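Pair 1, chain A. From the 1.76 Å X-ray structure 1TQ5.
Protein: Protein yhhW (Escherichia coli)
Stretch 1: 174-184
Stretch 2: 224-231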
# COMPACT_ATOMS: atom_id res chain seq x y z
N VAL A 174 -17.80 -9.08 4.29
CA VAL A 174 -18.35 -7.73 4.20
C VAL A 174 -17.67 -6.81 5.22
O VAL A 174 -17.35 -7.24 6.32
CB VAL A 174 -19.87 -7.72 4.50
CG1 VAL A 174 -20.41 -6.30 4.41
CG2 VAL A 174 -20.61 -8.63 3.53
N HIS A 175 -17.46 -5.56 4.82
CA HIS A 175 -16.86 -4.56 5.70
C HIS A 175 -17.82 -3.37 5.74
O HIS A 175 -18.15 -2.80 4.70
CB HIS A 175 -15.50 -4.11 5.15
CG HIS A 175 -14.76 -3.17 6.05
ND1 HIS A 175 -13.74 -2.35 5.61
CD2 HIS A 175 -14.88 -2.93 7.38
CE1 HIS A 175 -13.27 -1.65 6.62
NE2 HIS A 175 -13.95 -1.98 7.71
N GLN A 176 -18.27 -3.00 6.94
CA GLN A 176 -19.22 -1.91 7.12
C GLN A 176 -18.83 -0.59 6.45
O GLN A 176 -18.95 -0.45 5.24
CB GLN A 176 -19.48 -1.68 8.61
CG GLN A 176 -20.10 -2.88 9.32
CD GLN A 176 -21.50 -3.21 8.81
OE1 GLN A 176 -21.71 -3.39 7.61
NE2 GLN A 176 -22.46 -3.30 9.73
N ILE A 177 -18.37 0.38 7.26
CA ILE A 177 -17.97 1.71 6.78
C ILE A 177 -19.14 2.67 6.87
O ILE A 177 -20.21 2.43 6.30
CB ILE A 177 -17.48 1.68 5.31
CG1 ILE A 177 -16.32 0.70 5.18
CG2 ILE A 177 -17.04 3.07 4.88
CD1 ILE A 177 -16.09 0.26 3.77
N ALA A 178 -18.95 3.78 7.58
CA ALA A 178 -20.01 4.76 7.75
C ALA A 178 -19.63 6.14 7.23
O ALA A 178 -18.59 6.31 6.58
CB ALA A 178 -20.39 4.86 9.23
N ALA A 179 -20.49 7.12 7.51
CA ALA A 179 -20.26 8.49 7.09
C ALA A 179 -19.79 8.63 5.65
O ALA A 179 -20.10 7.80 4.80
N GLU A 180 -19.05 9.70 5.38
CA GLU A 180 -18.55 9.92 4.04
C GLU A 180 -17.16 9.35 3.88
O GLU A 180 -16.31 9.94 3.20
N ARG A 181 -16.91 8.20 4.49
CA ARG A 181 -15.61 7.56 4.41
C ARG A 181 -15.43 6.87 3.06
O ARG A 181 -16.39 6.43 2.44
CB ARG A 181 -15.41 6.57 5.56
CG ARG A 181 -15.38 7.25 6.93
CD ARG A 181 -15.02 6.29 8.06
NE ARG A 181 -13.66 5.78 7.95
CZ ARG A 181 -12.56 6.51 8.10
NH1 ARG A 181 -12.65 7.81 8.36
NH2 ARG A 181 -11.37 5.94 7.99
N ARG A 182 -14.18 6.78 2.62
CA ARG A 182 -13.87 6.17 1.34
C ARG A 182 -13.03 4.92 1.50
O ARG A 182 -12.34 4.74 2.51
CB ARG A 182 -13.16 7.18 0.45
CG ARG A 182 -13.94 8.47 0.27
CD ARG A 182 -13.46 9.22 -0.95
NE ARG A 182 -14.29 10.38 -1.24
CZ ARG A 182 -14.17 11.11 -2.34
NH1 ARG A 182 -13.25 10.79 -3.25
NH2 ARG A 182 -14.95 12.16 -2.54
N VAL A 183 -13.07 4.06 0.49
CA VAL A 183 -12.32 2.82 0.53
C VAL A 183 -11.58 2.51 -0.76
O VAL A 183 -12.11 2.67 -1.86
CB VAL A 183 -13.25 1.61 0.82
CG1 VAL A 183 -12.48 0.31 0.67
CG2 VAL A 183 -13.82 1.73 2.22
N TRP A 184 -10.33 2.08 -0.62
CA TRP A 184 -9.55 1.69 -1.77
C TRP A 184 -9.16 0.25 -1.57
O TRP A 184 -8.67 -0.14 -0.50
CB TRP A 184 -8.28 2.52 -1.93
CG TRP A 184 -7.50 2.13 -3.16
CD1 TRP A 184 -6.62 1.09 -3.28
CD2 TRP A 184 -7.55 2.77 -4.44
NE1 TRP A 184 -6.12 1.04 -4.56
CE2 TRP A 184 -6.66 2.05 -5.29
CE3 TRP A 184 -8.24 3.87 -4.96
CZ2 TRP A 184 -6.46 2.41 -6.63
CZ3 TRP A 184 -8.03 4.22 -6.29
CH2 TRP A 184 -7.15 3.49 -7.11
N LEU A 224 -5.68 -5.59 -0.23
CA LEU A 224 -5.34 -4.63 0.80
C LEU A 224 -6.56 -3.72 0.81
O LEU A 224 -6.97 -3.22 -0.24
CB LEU A 224 -4.10 -3.83 0.41
CG LEU A 224 -2.78 -4.60 0.23
CD1 LEU A 224 -1.68 -3.63 -0.12
CD2 LEU A 224 -2.44 -5.35 1.52
N LEU A 225 -7.16 -3.54 1.98
CA LEU A 225 -8.33 -2.69 2.07
C LEU A 225 -8.00 -1.46 2.89
O LEU A 225 -7.72 -1.55 4.09
CB LEU A 225 -9.51 -3.45 2.68
CG LEU A 225 -10.86 -2.72 2.62
CD1 LEU A 225 -11.99 -3.73 2.51
CD2 LEU A 225 -11.03 -1.84 3.85
N PHE A 226 -8.01 -0.31 2.22
CA PHE A 226 -7.72 0.97 2.85
C PHE A 226 -9.03 1.64 3.25
O PHE A 226 -9.82 1.97 2.38
CB PHE A 226 -7.00 1.88 1.86
CG PHE A 226 -5.64 1.41 1.46
CD1 PHE A 226 -4.51 1.82 2.16
CD2 PHE A 226 -5.48 0.58 0.35
CE1 PHE A 226 -3.24 1.42 1.75
CE2 PHE A 226 -4.22 0.18 -0.07
CZ PHE A 226 -3.09 0.60 0.64
N ASP A 227 -9.26 1.82 4.55
CA ASP A 227 -10.46 2.51 5.04
C ASP A 227 -9.98 3.94 5.31
O ASP A 227 -9.31 4.21 6.30
CB ASP A 227 -10.95 1.88 6.35
CG ASP A 227 -12.36 2.33 6.73
OD1 ASP A 227 -12.61 3.56 6.78
OD2 ASP A 227 -13.23 1.46 6.98
N LEU A 228 -10.35 4.86 4.42
CA LEU A 228 -9.90 6.24 4.49
C LEU A 228 -10.90 7.30 4.96
O LEU A 228 -12.11 7.15 4.79
CB LEU A 228 -9.36 6.63 3.11
CG LEU A 228 -8.32 5.63 2.59
CD1 LEU A 228 -8.28 5.64 1.07
CD2 LEU A 228 -6.97 5.97 3.19
N PRO A 229 -10.39 8.41 5.52
CA PRO A 229 -11.21 9.52 6.02
C PRO A 229 -11.94 10.30 4.93
O PRO A 229 -11.53 10.31 3.76
CB PRO A 229 -10.19 10.39 6.76
CG PRO A 229 -8.93 10.16 6.00
CD PRO A 229 -8.96 8.66 5.78
N PRO A 230 -13.04 10.97 5.29
CA PRO A 230 -13.85 11.76 4.35
C PRO A 230 -12.99 12.81 3.65
O PRO A 230 -11.97 13.24 4.19
CB PRO A 230 -14.91 12.39 5.26
CG PRO A 230 -15.05 11.38 6.37
CD PRO A 230 -13.62 11.02 6.65
N VAL A 231 -13.40 13.22 2.46
CA VAL A 231 -12.65 14.22 1.71
C VAL A 231 -13.26 15.61 1.85
O VAL A 231 -14.28 15.91 1.24
CB VAL A 231 -12.58 13.85 0.21
CG1 VAL A 231 -11.90 14.96 -0.57
CG2 VAL A 231 -11.84 12.54 0.02
O HOH W 1 -15.81 11.26 1.18
O HOH W 2 -15.18 3.28 8.07

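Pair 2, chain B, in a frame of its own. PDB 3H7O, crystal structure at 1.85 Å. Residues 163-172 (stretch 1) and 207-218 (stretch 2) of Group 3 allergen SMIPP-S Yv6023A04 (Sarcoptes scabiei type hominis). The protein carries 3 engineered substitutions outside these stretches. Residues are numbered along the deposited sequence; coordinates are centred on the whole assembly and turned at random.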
# COMPACT_ATOMS: atom_id res chain seq x y z
N PHE B 163 3.90 16.70 -9.94
CA PHE B 163 3.62 17.27 -8.63
C PHE B 163 3.64 16.21 -7.53
O PHE B 163 3.00 15.15 -7.65
CB PHE B 163 2.27 18.01 -8.61
CG PHE B 163 1.89 18.52 -7.24
CD1 PHE B 163 2.39 19.73 -6.76
CD2 PHE B 163 1.03 17.79 -6.43
CE1 PHE B 163 2.05 20.20 -5.49
CE2 PHE B 163 0.68 18.25 -5.16
CZ PHE B 163 1.19 19.46 -4.69
N LEU B 164 4.37 16.51 -6.47
CA LEU B 164 4.33 15.71 -5.25
C LEU B 164 3.90 16.61 -4.10
O LEU B 164 4.45 17.69 -3.93
CB LEU B 164 5.70 15.10 -4.94
CG LEU B 164 6.31 14.09 -5.91
CD1 LEU B 164 7.70 13.73 -5.43
CD2 LEU B 164 5.45 12.86 -6.03
N SER B 165 2.92 16.15 -3.33
CA SER B 165 2.36 16.91 -2.22
C SER B 165 3.30 17.01 -1.01
O SER B 165 4.40 16.44 -1.00
CB SER B 165 1.05 16.27 -1.77
OG SER B 165 1.29 15.07 -1.04
N LEU B 166 2.84 17.74 -0.00
CA LEU B 166 3.53 17.87 1.27
C LEU B 166 3.44 16.59 2.10
O LEU B 166 4.25 16.36 3.00
CB LEU B 166 2.95 19.04 2.07
CG LEU B 166 3.23 20.45 1.54
CD1 LEU B 166 2.25 21.46 2.14
CD2 LEU B 166 4.66 20.86 1.82
N GLN B 167 2.46 15.75 1.78
CA GLN B 167 2.16 14.58 2.60
C GLN B 167 2.79 13.29 2.08
O GLN B 167 2.18 12.22 2.11
CB GLN B 167 0.64 14.42 2.76
CG GLN B 167 -0.02 15.52 3.61
CD GLN B 167 -0.23 16.82 2.85
OE1 GLN B 167 -0.47 16.82 1.64
NE2 GLN B 167 -0.16 17.94 3.57
N VAL B 168 4.03 13.40 1.60
CA VAL B 168 4.77 12.23 1.10
C VAL B 168 6.19 12.18 1.67
O VAL B 168 6.69 13.17 2.21
CB VAL B 168 4.82 12.17 -0.46
CG1 VAL B 168 3.41 12.08 -1.07
CG2 VAL B 168 5.60 13.34 -1.05
N PHE B 169 6.81 11.01 1.58
CA PHE B 169 8.25 10.90 1.71
C PHE B 169 8.77 9.99 0.61
O PHE B 169 8.00 9.26 -0.03
CB PHE B 169 8.68 10.40 3.11
CG PHE B 169 8.33 8.97 3.39
CD1 PHE B 169 7.12 8.64 3.99
CD2 PHE B 169 9.22 7.94 3.08
CE1 PHE B 169 6.79 7.31 4.26
CE2 PHE B 169 8.90 6.61 3.35
CZ PHE B 169 7.69 6.29 3.94
N CYS B 170 10.07 10.04 0.38
CA CYS B 170 10.70 9.23 -0.66
C CYS B 170 11.72 8.28 -0.06
O CYS B 170 12.34 8.58 0.96
CB CYS B 170 11.34 10.11 -1.72
SG CYS B 170 10.18 11.19 -2.58
N ALA B 171 11.90 7.14 -0.72
CA ALA B 171 12.86 6.14 -0.29
C ALA B 171 13.37 5.36 -1.51
O ALA B 171 12.68 5.26 -2.52
CB ALA B 171 12.24 5.20 0.73
N GLN B 172 14.58 4.83 -1.40
CA GLN B 172 15.21 4.14 -2.53
C GLN B 172 16.25 3.13 -2.08
O GLN B 172 16.92 3.31 -1.07
CB GLN B 172 15.84 5.16 -3.49
CG GLN B 172 16.20 4.61 -4.87
CD GLN B 172 16.52 5.71 -5.88
OE1 GLN B 172 16.80 6.85 -5.51
NE2 GLN B 172 16.49 5.36 -7.16
N ALA B 207 14.25 7.34 -10.66
CA ALA B 207 13.54 8.08 -9.62
C ALA B 207 13.37 7.26 -8.34
O ALA B 207 13.18 6.04 -8.39
CB ALA B 207 12.18 8.54 -10.12
N PRO B 208 13.40 7.94 -7.17
CA PRO B 208 13.11 7.24 -5.92
C PRO B 208 11.64 6.83 -5.87
O PRO B 208 10.83 7.34 -6.64
CB PRO B 208 13.38 8.29 -4.84
CG PRO B 208 14.11 9.41 -5.53
CD PRO B 208 13.67 9.37 -6.95
N GLU B 209 11.32 5.89 -4.98
CA GLU B 209 9.93 5.53 -4.73
C GLU B 209 9.28 6.60 -3.87
O GLU B 209 9.94 7.22 -3.03
CB GLU B 209 9.85 4.15 -4.06
CG GLU B 209 10.50 3.01 -4.84
CD GLU B 209 9.86 2.74 -6.21
OE1 GLU B 209 8.67 3.06 -6.40
OE2 GLU B 209 10.55 2.18 -7.09
N VAL B 210 7.98 6.82 -4.08
CA VAL B 210 7.23 7.81 -3.30
C VAL B 210 6.17 7.11 -2.46
O VAL B 210 5.51 6.17 -2.92
CB VAL B 210 6.58 8.89 -4.20
CG1 VAL B 210 5.77 9.90 -3.36
CG2 VAL B 210 7.65 9.63 -4.98
N PHE B 211 6.02 7.58 -1.23
CA PHE B 211 5.10 7.00 -0.27
C PHE B 211 4.26 8.09 0.35
O PHE B 211 4.79 9.13 0.75
CB PHE B 211 5.87 6.27 0.84
CG PHE B 211 6.73 5.15 0.33
CD1 PHE B 211 6.22 3.87 0.22
CD2 PHE B 211 8.05 5.40 -0.07
CE1 PHE B 211 7.01 2.82 -0.27
CE2 PHE B 211 8.84 4.37 -0.56
CZ PHE B 211 8.33 3.08 -0.66
N THR B 212 2.95 7.87 0.41
CA THR B 212 2.07 8.76 1.14
C THR B 212 2.39 8.61 2.62
O THR B 212 2.43 7.50 3.15
CB THR B 212 0.59 8.42 0.88
OG1 THR B 212 0.30 8.60 -0.51
CG2 THR B 212 -0.33 9.32 1.70
N LYS B 213 2.64 9.74 3.27
CA LYS B 213 3.03 9.78 4.67
C LYS B 213 1.81 9.53 5.56
O LYS B 213 0.93 10.38 5.68
CB LYS B 213 3.69 11.13 4.97
CG LYS B 213 4.29 11.28 6.36
CD LYS B 213 5.34 12.39 6.40
CE LYS B 213 4.84 13.70 5.79
NZ LYS B 213 5.45 14.89 6.45
N VAL B 214 1.76 8.35 6.18
CA VAL B 214 0.61 7.94 7.00
C VAL B 214 0.37 8.92 8.16
O VAL B 214 -0.77 9.23 8.49
CB VAL B 214 0.74 6.46 7.48
CG1 VAL B 214 -0.40 6.10 8.44
CG2 VAL B 214 0.72 5.51 6.30
N GLY B 215 1.46 9.42 8.75
CA GLY B 215 1.38 10.40 9.83
C GLY B 215 0.54 11.63 9.51
O GLY B 215 -0.09 12.20 10.40
N SER B 216 0.52 12.02 8.24
CA SER B 216 -0.26 13.18 7.79
C SER B 216 -1.77 12.94 7.77
O SER B 216 -2.55 13.89 7.77
CB SER B 216 0.20 13.61 6.40
OG SER B 216 1.57 13.95 6.41
N TYR B 217 -2.17 11.67 7.76
CA TYR B 217 -3.58 11.29 7.65
C TYR B 217 -4.10 10.51 8.85
O TYR B 217 -5.26 10.07 8.86
CB TYR B 217 -3.82 10.46 6.38
CG TYR B 217 -3.45 11.19 5.10
CD1 TYR B 217 -4.38 11.97 4.43
CD2 TYR B 217 -2.15 11.11 4.58
CE1 TYR B 217 -4.04 12.65 3.26
CE2 TYR B 217 -1.80 11.78 3.42
CZ TYR B 217 -2.75 12.55 2.76
OH TYR B 217 -2.40 13.22 1.61
N VAL B 218 -3.27 10.35 9.88
CA VAL B 218 -3.60 9.45 10.98
C VAL B 218 -4.80 9.95 11.82
O VAL B 218 -5.53 9.14 12.38
CB VAL B 218 -2.35 9.08 11.84
CG1 VAL B 218 -2.02 10.15 12.84
CG2 VAL B 218 -2.56 7.74 12.54
O HOH W 3 -0.71 13.38 -0.87

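The sharpest difference lies at two matched positions set diagonally across the contact, Arg A181/Val B168 and Asp A227/Val B210. In pair 1 they hold a pair of opposite charges, a partly exposed Arg A181 and a buried Asp A227, joined in a salt bridge (Arg A181 NE to Asp A227 OD1, 2.7 Å; NH2 to the same OD1, 2.9 Å). In pair 2 the matching residues, Val B168 and Val B210, meet through hydrocarbon alone, Val B168 CB lying 3.8 Å from Val B210 CG1.

The backbone beneath is shared: 14 central residues superpose with an RMSD of 1.0 Å. Each pair is a two-stranded antiparallel contact, the strand directions 160° apart in pair 1 and 147° in pair 2, and each buries a similar area, 755 and 775 Å². Arg A182 and Leu A228 match Phe B169 and Phe B211, and at both places the strands exchange two backbone hydrogen bonds. In pair 1, Arg A182 N reaches Leu A228 O at 3.0 Å and Leu A228 N reaches Arg A182 O at 2.8 Å; in pair 2, Phe B169 N to Phe B211 O and Phe B211 N to Phe B169 O are both 2.9 Å. The next such bridge, Trp A184 with Phe A226, falls on Ala B171 with Glu B209. Pair 2 adds a bond at the other end, from Lys B213 N to Gln B167 O (2.8 Å). At the matching end of pair 1, Pro A230 has no amide hydrogen, and its CA instead approaches Glu A180 O at 3.3 Å, a CA-H...O contact; water 1 accepts from Arg A182 NE and donates to that same oxygen.

On the face carrying Arg A182, Trp A184, Phe A226 and Leu A228, bulk is distributed differently from its counterpart. Pair 1 places its aromatic residues at the Trp A184–Phe A226 bridge, where CD1 and CD2 respectively come within 3.8 Å and the ring planes stand at 68°. Pair 2 places them two residues along, at the neighbouring hydrogen-bonded bridge, the position of Arg A182 and Leu A228: Phe B211 CB sits over the face of the Phe B169 ring, 3.8 Å from its centroid, while the two rings, nearly parallel, are slid apart and barely overlap. Small Ala B171, at the tryptophan position, still packs its CB 3.7 Å from Phe B211 CE2.

On the opposite face the side-chain centres superpose more closely, 0.3 Å apart for Val A183 and Cys B170 and 1.1 Å for Asp A227 and Val B210, although the second match sets a charge against a hydrocarbon. Val A183 CG1 packs against Leu A225 CG at 4.0 Å, whereas Cys B170 meets the matching Pro B208 (CB to CB, 4.1 Å) and also sets SG 3.8 Å from Val B210 CG2.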